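Local coordinates for protein EvdO1 (Micromonospora carbonacea, PDB 4XBZ) that probably acts as a metal-dependent oxygenase of the phytanoyl-CoA dioxygenase family, carrying out an oxidative cyclization in orthosomycin biosynthesis, at residues N201-D206 and L241-A246; L128-Q133 and L235-I240; P141-M146 and L270-A275; E47-F52 and E132-P137. All coordinates share one frame; numbering follows the deposited sequence.

Interaction 1: residues N201-D206 and L241-A246. With NI (nickel (II) ion), chain I.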
loop_
_atom_site.group_PDB
_atom_site.type_symbol
_atom_site.label_atom_id
_atom_site.label_comp_id
_atom_site.label_asym_id
_atom_site.label_seq_id
_atom_site.Cartn_x
_atom_site.Cartn_y
_atom_site.Cartn_z
ATOM N N ASN A 201 -7.265 12.840 0.299
ATOM C CA ASN A 201 -5.863 12.413 0.145
ATOM C C ASN A 201 -5.369 12.445 -1.304
ATOM O O ASN A 201 -4.167 12.323 -1.535
ATOM C CB ASN A 201 -5.648 11.002 0.707
ATOM C CG ASN A 201 -6.781 10.055 0.346
ATOM O OD1 ASN A 201 -7.932 10.368 0.605
ATOM N ND2 ASN A 201 -6.460 8.895 -0.257
ATOM N N TYR A 202 -6.270 12.592 -2.277
ATOM C CA TYR A 202 -5.826 12.749 -3.669
ATOM C C TYR A 202 -5.965 14.173 -4.240
ATOM O O TYR A 202 -5.671 14.404 -5.412
ATOM C CB TYR A 202 -6.580 11.772 -4.579
ATOM C CG TYR A 202 -6.313 10.322 -4.269
ATOM C CD1 TYR A 202 -5.101 9.725 -4.617
ATOM C CD2 TYR A 202 -7.273 9.537 -3.638
ATOM C CE1 TYR A 202 -4.849 8.388 -4.335
ATOM C CE2 TYR A 202 -7.028 8.193 -3.358
ATOM C CZ TYR A 202 -5.817 7.632 -3.708
ATOM O OH TYR A 202 -5.566 6.306 -3.438
ATOM N N TRP A 203 -6.413 15.128 -3.428
ATOM C CA TRP A 203 -6.609 16.494 -3.918
ATOM C C TRP A 203 -5.286 17.183 -4.221
ATOM O O TRP A 203 -4.336 17.095 -3.439
ATOM C CB TRP A 203 -7.394 17.342 -2.901
ATOM C CG TRP A 203 -8.838 16.962 -2.726
ATOM C CD1 TRP A 203 -9.524 15.992 -3.400
ATOM C CD2 TRP A 203 -9.769 17.548 -1.814
ATOM N NE1 TRP A 203 -10.820 15.928 -2.954
ATOM C CE2 TRP A 203 -11.001 16.880 -1.987
ATOM C CE3 TRP A 203 -9.682 18.572 -0.859
ATOM C CZ2 TRP A 203 -12.135 17.204 -1.245
ATOM C CZ3 TRP A 203 -10.801 18.888 -0.127
ATOM C CH2 TRP A 203 -12.016 18.202 -0.318
ATOM N N GLY A 204 -5.225 17.885 -5.349
ATOM C CA GLY A 204 -4.078 18.723 -5.644
ATOM C C GLY A 204 -3.989 19.846 -4.628
ATOM O O GLY A 204 -4.950 20.104 -3.922
ATOM N N ASP A 205 -2.839 20.506 -4.554
ATOM C CA ASP A 205 -2.629 21.587 -3.595
ATOM C C ASP A 205 -3.686 22.693 -3.677
ATOM O O ASP A 205 -4.144 23.182 -2.641
ATOM C CB ASP A 205 -1.234 22.183 -3.781
ATOM C CG ASP A 205 -0.145 21.282 -3.222
ATOM O OD1 ASP A 205 -0.420 20.078 -3.038
ATOM O OD2 ASP A 205 0.983 21.762 -2.970
ATOM N N ASP A 206 -4.080 23.075 -4.892
ATOM C CA ASP A 206 -5.025 24.181 -5.093
ATOM C C ASP A 206 -6.373 23.883 -4.463
ATOM O O ASP A 206 -6.919 24.690 -3.704
ATOM C CB ASP A 206 -5.233 24.465 -6.578
ATOM C CG ASP A 206 -3.992 24.198 -7.394
ATOM O OD1 ASP A 206 -2.877 24.452 -6.872
ATOM O OD2 ASP A 206 -4.130 23.701 -8.539
ATOM N N LEU A 241 -2.461 12.779 4.231
ATOM C CA LEU A 241 -2.955 13.691 3.198
ATOM C C LEU A 241 -4.481 13.879 3.271
ATOM O O LEU A 241 -5.058 14.719 2.562
ATOM C CB LEU A 241 -2.565 13.174 1.799
ATOM C CG LEU A 241 -1.070 13.022 1.482
ATOM C CD1 LEU A 241 -0.801 12.538 0.044
ATOM C CD2 LEU A 241 -0.380 14.333 1.735
ATOM N N THR A 242 -5.147 13.075 4.097
ATOM C CA THR A 242 -6.580 13.262 4.292
ATOM C C THR A 242 -6.819 14.484 5.163
ATOM O O THR A 242 -6.314 14.563 6.281
ATOM C CB THR A 242 -7.252 12.048 4.934
ATOM O OG1 THR A 242 -6.933 10.871 4.181
ATOM C CG2 THR A 242 -8.770 12.246 4.975
ATOM N N LEU A 243 -7.574 15.437 4.627
ATOM C CA LEU A 243 -7.984 16.626 5.367
ATOM C C LEU A 243 -8.824 16.236 6.581
ATOM O O LEU A 243 -9.794 15.487 6.453
ATOM C CB LEU A 243 -8.764 17.580 4.457
ATOM C CG LEU A 243 -8.892 19.009 4.986
ATOM C CD1 LEU A 243 -7.519 19.646 5.095
ATOM C CD2 LEU A 243 -9.803 19.850 4.100
ATOM N N HIS A 244 -8.428 16.712 7.762
ATOM C CA HIS A 244 -9.212 16.448 8.972
ATOM C C HIS A 244 -9.198 17.596 9.978
ATOM O O HIS A 244 -8.391 18.520 9.883
ATOM C CB HIS A 244 -8.741 15.163 9.667
ATOM C CG HIS A 244 -7.279 15.137 9.980
ATOM N ND1 HIS A 244 -6.310 15.064 9.002
ATOM C CD2 HIS A 244 -6.620 15.156 11.162
ATOM C CE1 HIS A 244 -5.117 15.048 9.566
ATOM N NE2 HIS A 244 -5.279 15.097 10.876
ATOM N N GLY A 245 -10.103 17.509 10.949
ATOM C CA GLY A 245 -10.291 18.560 11.934
ATOM C C GLY A 245 -11.321 18.168 12.978
ATOM O O GLY A 245 -11.905 17.080 12.931
ATOM N N ALA A 246 -11.555 19.057 13.929
ATOM C CA ALA A 246 -12.462 18.740 15.027
ATOM C C ALA A 246 -13.117 20.013 15.526
ATOM O O ALA A 246 -12.524 21.086 15.418
ATOM C CB ALA A 246 -11.712 18.024 16.155
HETATM NI NI NI I . -3.694 15.875 12.400
#
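The approach to the metal site of this double-stranded beta-helix runs through Leu241, Thr242 and Leu243, which pack against Asn201 and Trp203 just before His244 reaches the nickel. The backbones come closest at Asn201, whose CA makes a CA-H...O contact of 3.4 Å with Leu241 O, while its carbonyl O lies 3.7 Å from Leu241 CD1. The CB atoms of Asn201 and Leu241 are 3.9 Å apart.

Asn201 and Thr242 lie side by side and point the same way, with Asn201 CB 3.7 Å from Thr242 OG1. The two polar ends do not bond each other. Thr242 OG1 is hydrogen-bonded to Gly56 O and Asn201 ND2 to Gly174 O, so both side chains tie this turn to other parts of the chain. Farther along, Trp203 reaches back with the far end of its six-membered ring, and CZ3 comes to 4.4 Å from Leu243 CD2.

His244 then supplies the distal histidine of a facial triad, the arrangement of two histidines and one carboxylate well known in non-haem metal oxygenases, here completed by His160 and Asp162. Its NE2 binds the nickel ion at 2.3 Å. The other ring nitrogen, ND1, donates to Thr242 O at 2.8 Å with an N-H...O angle of 160°. Because that oxygen lies close to the imidazole plane, the bond should help fix the rotation of the ring as it presents NE2 to the metal. The first torsion (54°) sets CG between the backbone N and the carbonyl carbon, folding the imidazole back over its own turn toward Thr242.

Interaction 2: residues L128-Q133 and L235-I240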
loop_
_atom_site.group_PDB
_atom_site.type_symbol
_atom_site.label_atom_id
_atom_site.label_comp_id
_atom_site.label_asym_id
_atom_site.label_seq_id
_atom_site.Cartn_x
_atom_site.Cartn_y
_atom_site.Cartn_z
ATOM N N LEU A 128 0.830 -4.093 13.583
ATOM C CA LEU A 128 1.946 -4.173 12.634
ATOM C C LEU A 128 1.647 -5.002 11.360
ATOM O O LEU A 128 2.119 -4.665 10.275
ATOM C CB LEU A 128 3.169 -4.740 13.338
ATOM C CG LEU A 128 3.703 -3.887 14.480
ATOM C CD1 LEU A 128 4.785 -4.655 15.226
ATOM C CD2 LEU A 128 4.254 -2.567 13.944
ATOM N N ARG A 129 0.849 -6.061 11.484
ATOM C CA ARG A 129 0.474 -6.829 10.301
ATOM C C ARG A 129 -0.452 -6.032 9.392
ATOM O O ARG A 129 -0.418 -6.210 8.165
ATOM C CB ARG A 129 -0.174 -8.168 10.679
ATOM C CG ARG A 129 0.871 -9.241 10.985
ATOM C CD ARG A 129 0.321 -10.661 10.874
ATOM N NE ARG A 129 -0.320 -11.122 12.102
ATOM C CZ ARG A 129 0.336 -11.484 13.204
ATOM N NH1 ARG A 129 1.664 -11.421 13.252
ATOM N NH2 ARG A 129 -0.340 -11.900 14.270
ATOM N N ILE A 130 -1.274 -5.164 9.983
ATOM C CA ILE A 130 -2.104 -4.268 9.190
ATOM C C ILE A 130 -1.229 -3.239 8.495
ATOM O O ILE A 130 -1.355 -3.032 7.283
ATOM C CB ILE A 130 -3.152 -3.525 10.027
ATOM C CG1 ILE A 130 -4.221 -4.488 10.542
ATOM C CG2 ILE A 130 -3.778 -2.409 9.192
ATOM C CD1 ILE A 130 -5.072 -3.890 11.655
ATOM N N MET A 131 -0.358 -2.592 9.275
ATOM C CA MET A 131 0.605 -1.630 8.745
ATOM C C MET A 131 1.443 -2.222 7.624
ATOM O O MET A 131 1.673 -1.573 6.606
ATOM C CB MET A 131 1.531 -1.104 9.854
ATOM C CG MET A 131 0.876 -0.072 10.788
ATOM S SD MET A 131 0.278 1.411 9.929
ATOM C CE MET A 131 -1.418 0.956 9.612
ATOM N N GLU A 132 1.889 -3.457 7.803
ATOM C CA GLU A 132 2.678 -4.103 6.766
ATOM C C GLU A 132 1.908 -4.259 5.464
ATOM O O GLU A 132 2.501 -4.144 4.401
ATOM C CB GLU A 132 3.177 -5.472 7.210
ATOM C CG GLU A 132 4.426 -5.870 6.450
ATOM C CD GLU A 132 4.456 -7.328 6.060
ATOM O OE1 GLU A 132 3.362 -7.933 5.951
ATOM O OE2 GLU A 132 5.581 -7.863 5.874
ATOM N N GLN A 133 0.604 -4.526 5.536
ATOM C CA GLN A 133 -0.204 -4.619 4.322
ATOM C C GLN A 133 -0.405 -3.237 3.699
ATOM O O GLN A 133 -0.489 -3.108 2.475
ATOM C CB GLN A 133 -1.565 -5.280 4.597
ATOM C CG GLN A 133 -1.528 -6.800 4.576
ATOM C CD GLN A 133 -0.902 -7.373 3.287
ATOM O OE1 GLN A 133 -1.497 -7.300 2.199
ATOM N NE2 GLN A 133 0.288 -7.968 3.414
ATOM N N LEU A 235 -9.136 1.621 16.852
ATOM C CA LEU A 235 -8.005 2.171 16.118
ATOM C C LEU A 235 -8.436 2.939 14.873
ATOM O O LEU A 235 -9.122 2.400 13.996
ATOM C CB LEU A 235 -7.042 1.038 15.733
ATOM C CG LEU A 235 -6.031 1.353 14.624
ATOM C CD1 LEU A 235 -4.971 2.336 15.080
ATOM C CD2 LEU A 235 -5.408 0.074 14.058
ATOM N N LEU A 236 -8.039 4.200 14.798
ATOM C CA LEU A 236 -8.261 4.976 13.586
ATOM C C LEU A 236 -6.967 5.089 12.758
ATOM O O LEU A 236 -5.941 5.589 13.225
ATOM C CB LEU A 236 -8.805 6.374 13.907
ATOM C CG LEU A 236 -9.112 7.234 12.668
ATOM C CD1 LEU A 236 -10.293 6.672 11.901
ATOM C CD2 LEU A 236 -9.348 8.702 13.016
ATOM N N LEU A 237 -7.041 4.593 11.529
ATOM C CA LEU A 237 -5.971 4.714 10.550
ATOM C C LEU A 237 -6.289 5.883 9.642
ATOM O O LEU A 237 -7.368 5.917 9.028
ATOM C CB LEU A 237 -5.834 3.423 9.731
ATOM C CG LEU A 237 -5.572 2.174 10.580
ATOM C CD1 LEU A 237 -5.800 0.887 9.802
ATOM C CD2 LEU A 237 -4.163 2.228 11.172
ATOM N N HIS A 238 -5.383 6.853 9.550
ATOM C CA HIS A 238 -5.587 7.871 8.534
ATOM C C HIS A 238 -4.323 8.249 7.770
ATOM O O HIS A 238 -3.203 8.288 8.295
ATOM C CB HIS A 238 -6.292 9.110 9.141
ATOM C CG HIS A 238 -5.394 10.120 9.795
ATOM N ND1 HIS A 238 -5.267 10.218 11.166
ATOM C CD2 HIS A 238 -4.689 11.154 9.279
ATOM C CE1 HIS A 238 -4.474 11.234 11.464
ATOM N NE2 HIS A 238 -4.106 11.818 10.335
ATOM N N ASN A 239 -4.549 8.438 6.479
ATOM C CA ASN A 239 -3.591 8.976 5.542
ATOM C C ASN A 239 -3.300 10.417 5.922
ATOM O O ASN A 239 -4.235 11.191 6.132
ATOM C CB ASN A 239 -4.170 8.883 4.136
ATOM C CG ASN A 239 -3.181 9.235 3.057
ATOM O OD1 ASN A 239 -2.286 10.063 3.240
ATOM N ND2 ASN A 239 -3.361 8.622 1.895
ATOM N N ILE A 240 -2.021 10.775 6.013
ATOM C CA ILE A 240 -1.639 12.124 6.438
ATOM C C ILE A 240 -2.111 13.198 5.446
ATOM O O ILE A 240 -2.156 14.382 5.790
ATOM C CB ILE A 240 -0.104 12.250 6.627
ATOM C CG1 ILE A 240 0.618 11.794 5.356
ATOM C CG2 ILE A 240 0.361 11.415 7.823
ATOM C CD1 ILE A 240 1.816 12.598 5.009
#
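Ile130 is the first residue of helix segment 128-133 to meet the strand 235-239. Its CB points at the strand, and the gamma methyl CG2, rather than the longer CG1 branch, does the touching: CG2 lies 3.9 Å from Leu237 CD1. The two side chains pass each other at a slant, a methyl of one against a methyl of the other.

Met131 follows, and its chain has to bend to get there. CG starts beside the backbone N (chi1 -76°), and two further bends at chi2 and chi3 turn the terminal methyl toward the strand. CE then meets Leu237 CD2 tip to tip at 3.4 Å, tighter than ordinary carbon-carbon van der Waals contact. Leu237 thus splits its two methyls between neighbouring helix residues, CD1 to Ile130 and CD2 to Met131.

Strand 235-239 is an interior strand of the large sheet of the double-stranded beta-helix, lying between strands 57-61 and 179-184, and helix 125-134 packs on the outer face of that sheet. The alternation of the strand sends Leu237 to the helix and His238 to the other side, where NE2 of His238 is hydrogen-bonded to OD2 of the nickel ligand Asp162, a second-shell partner of the metal.

Beyond Met131 the helix turns to the second subunit, where Gln133 NE2 makes a weak hydrogen bond to Pro46 O of that chain.

Interaction 3: residues P141-M146 and L270-A275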
loop_
_atom_site.group_PDB
_atom_site.type_symbol
_atom_site.label_atom_id
_atom_site.label_comp_id
_atom_site.label_asym_id
_atom_site.label_seq_id
_atom_site.Cartn_x
_atom_site.Cartn_y
_atom_site.Cartn_z
ATOM N N PRO A 141 8.567 2.753 12.213
ATOM C CA PRO A 141 7.847 3.697 13.079
ATOM C C PRO A 141 8.550 5.060 13.157
ATOM O O PRO A 141 9.771 5.102 13.312
ATOM C CB PRO A 141 7.862 2.995 14.436
ATOM C CG PRO A 141 9.172 2.190 14.410
ATOM C CD PRO A 141 9.289 1.719 12.981
ATOM N N THR A 142 7.811 6.158 13.048
ATOM C CA THR A 142 8.452 7.462 13.072
ATOM C C THR A 142 8.023 8.242 14.311
ATOM O O THR A 142 8.524 7.990 15.405
ATOM C CB THR A 142 8.159 8.276 11.778
ATOM O OG1 THR A 142 6.749 8.369 11.576
ATOM C CG2 THR A 142 8.807 7.600 10.526
ATOM N N TRP A 143 7.116 9.192 14.143
ATOM C CA TRP A 143 6.537 9.888 15.271
ATOM C C TRP A 143 5.785 8.918 16.165
ATOM O O TRP A 143 5.104 8.007 15.679
ATOM C CB TRP A 143 5.612 11.021 14.790
ATOM C CG TRP A 143 6.364 12.278 14.389
ATOM C CD1 TRP A 143 6.579 13.399 15.166
ATOM C CD2 TRP A 143 7.022 12.538 13.134
ATOM N NE1 TRP A 143 7.320 14.327 14.467
ATOM C CE2 TRP A 143 7.604 13.825 13.222
ATOM C CE3 TRP A 143 7.166 11.814 11.944
ATOM C CZ2 TRP A 143 8.314 14.399 12.165
ATOM C CZ3 TRP A 143 7.880 12.384 10.894
ATOM C CH2 TRP A 143 8.446 13.664 11.012
ATOM N N ASP A 144 5.938 9.091 17.476
ATOM C CA ASP A 144 5.111 8.387 18.451
ATOM C C ASP A 144 4.781 9.358 19.591
ATOM O O ASP A 144 5.656 10.044 20.123
ATOM C CB ASP A 144 5.795 7.098 18.957
ATOM C CG ASP A 144 6.856 7.347 20.047
ATOM O OD1 ASP A 144 6.470 7.489 21.229
ATOM O OD2 ASP A 144 8.075 7.368 19.733
ATOM N N SER A 145 3.509 9.437 19.955
ATOM C CA SER A 145 3.085 10.443 20.928
ATOM C C SER A 145 1.713 10.138 21.498
ATOM O O SER A 145 1.005 9.277 20.994
ATOM C CB SER A 145 3.064 11.837 20.283
ATOM O OG SER A 145 2.171 11.881 19.179
ATOM N N MET A 146 1.344 10.856 22.551
ATOM C CA MET A 146 -0.024 10.829 23.013
ATOM C C MET A 146 -0.594 12.228 22.939
ATOM O O MET A 146 0.063 13.202 23.333
ATOM C CB MET A 146 -0.125 10.275 24.421
ATOM C CG MET A 146 -1.560 10.024 24.851
ATOM S SD MET A 146 -1.650 9.321 26.505
ATOM C CE MET A 146 -0.926 10.651 27.448
ATOM N N LEU A 270 13.650 10.309 0.159
ATOM C CA LEU A 270 12.966 11.595 0.187
ATOM C C LEU A 270 13.029 12.271 1.555
ATOM O O LEU A 270 12.602 13.409 1.688
ATOM C CB LEU A 270 11.503 11.430 -0.244
ATOM C CG LEU A 270 11.244 10.747 -1.596
ATOM C CD1 LEU A 270 9.759 10.695 -1.878
ATOM C CD2 LEU A 270 11.991 11.416 -2.763
ATOM N N GLY A 271 13.577 11.581 2.552
ATOM C CA GLY A 271 13.548 12.064 3.928
ATOM C C GLY A 271 12.187 11.829 4.574
ATOM O O GLY A 271 11.467 10.913 4.157
ATOM N N PRO A 272 11.798 12.658 5.568
ATOM C CA PRO A 272 12.471 13.847 6.103
ATOM C C PRO A 272 13.633 13.577 7.044
ATOM O O PRO A 272 14.337 14.519 7.392
ATOM C CB PRO A 272 11.349 14.560 6.874
ATOM C CG PRO A 272 10.417 13.486 7.255
ATOM C CD PRO A 272 10.438 12.508 6.131
ATOM N N HIS A 273 13.819 12.341 7.476
ATOM C CA HIS A 273 14.879 12.059 8.428
ATOM C C HIS A 273 16.194 11.735 7.742
ATOM O O HIS A 273 16.222 11.383 6.564
ATOM C CB HIS A 273 14.498 10.897 9.343
ATOM C CG HIS A 273 13.272 11.149 10.156
ATOM N ND1 HIS A 273 12.017 10.746 9.752
ATOM C CD2 HIS A 273 13.108 11.761 11.354
ATOM C CE1 HIS A 273 11.132 11.098 10.668
ATOM N NE2 HIS A 273 11.768 11.723 11.644
ATOM N N SER A 274 17.282 11.836 8.503
ATOM C CA SER A 274 18.600 11.452 8.026
ATOM C C SER A 274 18.627 9.947 7.762
ATOM O O SER A 274 17.772 9.223 8.251
ATOM C CB SER A 274 19.665 11.867 9.040
ATOM O OG SER A 274 19.501 11.172 10.259
ATOM N N ALA A 275 19.590 9.481 6.973
ATOM C CA ALA A 275 19.614 8.078 6.558
ATOM C C ALA A 275 19.818 7.145 7.746
ATOM O O ALA A 275 19.355 6.004 7.737
ATOM C CB ALA A 275 20.706 7.845 5.509
#
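Trp143 and His273 cross obliquely, the end of the indole reaching the imidazole with CZ3 3.5 Å from His273 CE1 and CH2 3.7 Å from the same carbon. The ring centroids are 5.0 Å apart and the planes meet at 51°, so this is an oblique pair, with His273 NE2 over one face of the indole. Pro272 comes in near the indole plane instead, its CG 4.2 Å from Trp143 CH2. A cis peptide between Gly271 and Pro272 shapes the loop at this point.

Both aromatic side chains set CG beside the backbone N, and for His273 (chi1 -61°) this carries the ring toward the strand. The imidazole is held at both nitrogens, ND1 by Glu267 and NE2 by His328, which should fix its rotation. His328 also stacks on Trp143.

Replacing Trp143 with an alanine would probably deprive His273 CE1 and Pro272 CG of their neighbour and His328 of its stacking partner. Strand 139-147 belongs to the large sheet of the double-stranded beta-helix, and here the loop between helices 264-270 and 275-293 and the C-terminal segment close over it in an aromatic cluster.

Interaction 4: residues E47-F52 and E132-P137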
loop_
_atom_site.group_PDB
_atom_site.type_symbol
_atom_site.label_atom_id
_atom_site.label_comp_id
_atom_site.label_asym_id
_atom_site.label_seq_id
_atom_site.Cartn_x
_atom_site.Cartn_y
_atom_site.Cartn_z
ATOM N N GLU A 47 -11.362 -5.588 0.747
ATOM C CA GLU A 47 -12.217 -4.399 0.714
ATOM C C GLU A 47 -11.734 -3.318 1.697
ATOM O O GLU A 47 -11.814 -2.120 1.406
ATOM C CB GLU A 47 -13.680 -4.767 1.001
ATOM C CG GLU A 47 -13.959 -5.395 2.369
ATOM C CD GLU A 47 -15.404 -5.911 2.498
ATOM O OE1 GLU A 47 -16.249 -5.235 3.144
ATOM O OE2 GLU A 47 -15.691 -7.000 1.943
ATOM N N HIS A 48 -11.213 -3.740 2.849
ATOM C CA HIS A 48 -10.687 -2.804 3.842
ATOM C C HIS A 48 -9.484 -2.022 3.291
ATOM O O HIS A 48 -9.399 -0.795 3.418
ATOM C CB HIS A 48 -10.292 -3.556 5.125
ATOM C CG HIS A 48 -11.433 -4.255 5.794
ATOM N ND1 HIS A 48 -11.301 -5.489 6.396
ATOM C CD2 HIS A 48 -12.724 -3.887 5.975
ATOM C CE1 HIS A 48 -12.459 -5.854 6.911
ATOM N NE2 HIS A 48 -13.339 -4.899 6.672
ATOM N N VAL A 49 -8.545 -2.738 2.690
ATOM C CA VAL A 49 -7.379 -2.097 2.099
ATOM C C VAL A 49 -7.835 -1.102 1.032
ATOM O O VAL A 49 -7.373 0.043 1.008
ATOM C CB VAL A 49 -6.400 -3.127 1.487
ATOM C CG1 VAL A 49 -5.169 -2.423 0.928
ATOM C CG2 VAL A 49 -5.992 -4.166 2.526
ATOM N N THR A 50 -8.772 -1.534 0.187
ATOM C CA THR A 50 -9.320 -0.689 -0.867
ATOM C C THR A 50 -9.896 0.590 -0.270
ATOM O O THR A 50 -9.551 1.709 -0.686
ATOM C CB THR A 50 -10.445 -1.410 -1.689
ATOM O OG1 THR A 50 -9.914 -2.545 -2.380
ATOM C CG2 THR A 50 -11.036 -0.468 -2.705
ATOM N N ALA A 51 -10.771 0.417 0.714
ATOM C CA ALA A 51 -11.436 1.550 1.300
ATOM C C ALA A 51 -10.377 2.486 1.879
ATOM O O ALA A 51 -10.420 3.696 1.639
ATOM C CB ALA A 51 -12.426 1.105 2.352
ATOM N N PHE A 52 -9.392 1.939 2.588
ATOM C CA PHE A 52 -8.338 2.820 3.106
ATOM C C PHE A 52 -7.598 3.541 1.984
ATOM O O PHE A 52 -7.367 4.744 2.079
ATOM C CB PHE A 52 -7.317 2.084 3.962
ATOM C CG PHE A 52 -6.215 2.984 4.448
ATOM C CD1 PHE A 52 -6.453 3.892 5.474
ATOM C CD2 PHE A 52 -4.965 2.962 3.850
ATOM C CE1 PHE A 52 -5.445 4.759 5.916
ATOM C CE2 PHE A 52 -3.956 3.811 4.277
ATOM C CZ PHE A 52 -4.191 4.716 5.314
ATOM N N GLU A 132 1.889 -3.457 7.803
ATOM C CA GLU A 132 2.678 -4.103 6.766
ATOM C C GLU A 132 1.908 -4.259 5.464
ATOM O O GLU A 132 2.501 -4.144 4.401
ATOM C CB GLU A 132 3.177 -5.472 7.210
ATOM C CG GLU A 132 4.426 -5.870 6.450
ATOM C CD GLU A 132 4.456 -7.328 6.060
ATOM O OE1 GLU A 132 3.362 -7.933 5.951
ATOM O OE2 GLU A 132 5.581 -7.863 5.874
ATOM N N GLN A 133 0.604 -4.526 5.536
ATOM C CA GLN A 133 -0.204 -4.619 4.322
ATOM C C GLN A 133 -0.405 -3.237 3.699
ATOM O O GLN A 133 -0.489 -3.108 2.475
ATOM C CB GLN A 133 -1.565 -5.280 4.597
ATOM C CG GLN A 133 -1.528 -6.800 4.576
ATOM C CD GLN A 133 -0.902 -7.373 3.287
ATOM O OE1 GLN A 133 -1.497 -7.300 2.199
ATOM N NE2 GLN A 133 0.288 -7.968 3.414
ATOM N N LEU A 134 -0.458 -2.206 4.536
ATOM C CA LEU A 134 -0.794 -0.872 4.050
ATOM C C LEU A 134 0.435 -0.055 3.684
ATOM O O LEU A 134 0.490 0.559 2.630
ATOM C CB LEU A 134 -1.630 -0.129 5.092
ATOM C CG LEU A 134 -2.993 -0.758 5.417
ATOM C CD1 LEU A 134 -3.773 0.111 6.400
ATOM C CD2 LEU A 134 -3.797 -0.976 4.154
ATOM N N VAL A 135 1.421 -0.048 4.564
ATOM C CA VAL A 135 2.624 0.730 4.353
ATOM C C VAL A 135 3.640 -0.098 3.571
ATOM O O VAL A 135 4.478 0.445 2.858
ATOM C CB VAL A 135 3.223 1.218 5.734
ATOM C CG1 VAL A 135 4.572 1.874 5.567
ATOM C CG2 VAL A 135 2.260 2.190 6.432
ATOM N N GLY A 136 3.547 -1.419 3.681
ATOM C CA GLY A 136 4.533 -2.287 3.062
ATOM C C GLY A 136 5.491 -2.955 4.047
ATOM O O GLY A 136 5.535 -2.603 5.237
ATOM N N PRO A 137 6.263 -3.935 3.548
ATOM C CA PRO A 137 7.204 -4.770 4.306
ATOM C C PRO A 137 8.406 -3.997 4.879
ATOM O O PRO A 137 9.046 -4.506 5.793
ATOM C CB PRO A 137 7.660 -5.800 3.265
ATOM C CG PRO A 137 7.524 -5.074 1.945
ATOM C CD PRO A 137 6.256 -4.285 2.115
#
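This is a small apolar helix-to-helix contact in which Val49 and Phe52, one turn apart on helix 46-55, grip Leu134 of helix 125-134. No hydrogen bond joins the two segments; the contact is made by side-chain carbons alone, all three residues being buried.

Leu134 points its CB at the other helix and divides its methyls. CD2 goes to Val49, 3.8 Å from CG1, and the two side chains slide past each other in opposite directions. CD1 lies over a face of the Phe52 ring, 4.3 Å from the centroid and 21° off the ring normal, a CH-pi contact displaced toward the rim. The nearest ring atom, Phe52 CD2, is 4.0 Å from Leu134 CD1 and 4.1 Å from its CD2, so both methyls are near the same ring carbon. With CG anti to the backbone N (chi1 178°), Phe52 throws its phenyl toward the partner helix, and chi2 (75°) turns a face to Leu134.

Past Leu134 the chain turns away at Gly136, where the backbone angles would jam a side chain against the preceding carbonyl oxygen and a CB would clash with Pro137 CD. The Leu134 carbonyl is taken up by Arg53 NH1, a polar tie between the same two helices.

Beneath the pair lies the large sheet: Phe52 and Leu134 both rest on Ile179 of strand 179-184 and on Leu237 of strand 235-239, while on the outward side Thr50 OG1 hydrogen-bonds Glu132 OE2 of the second subunit.

Overall arrangement
From the N terminus, interaction 4 closes the first loop, bringing helix 46-55 back against the end of helix 125-134. Interaction 2 starts from that same helix, sharing Glu132 and Gln133, and runs to strand 235-239; the two centres are about 7 Å apart, and Phe52 touches the backbone of that strand. Strand 139-147 then opens interaction 3, which crosses interaction 2 and ends at 270-275, spanning the whole of interaction 1. Interaction 1 (201-206 with 241-246) also crosses interaction 2, and they meet where His244 packs on His238. Together they join the helical layer, the large sheet, the strand of the smaller sheet that carries His244 and the C-terminal part.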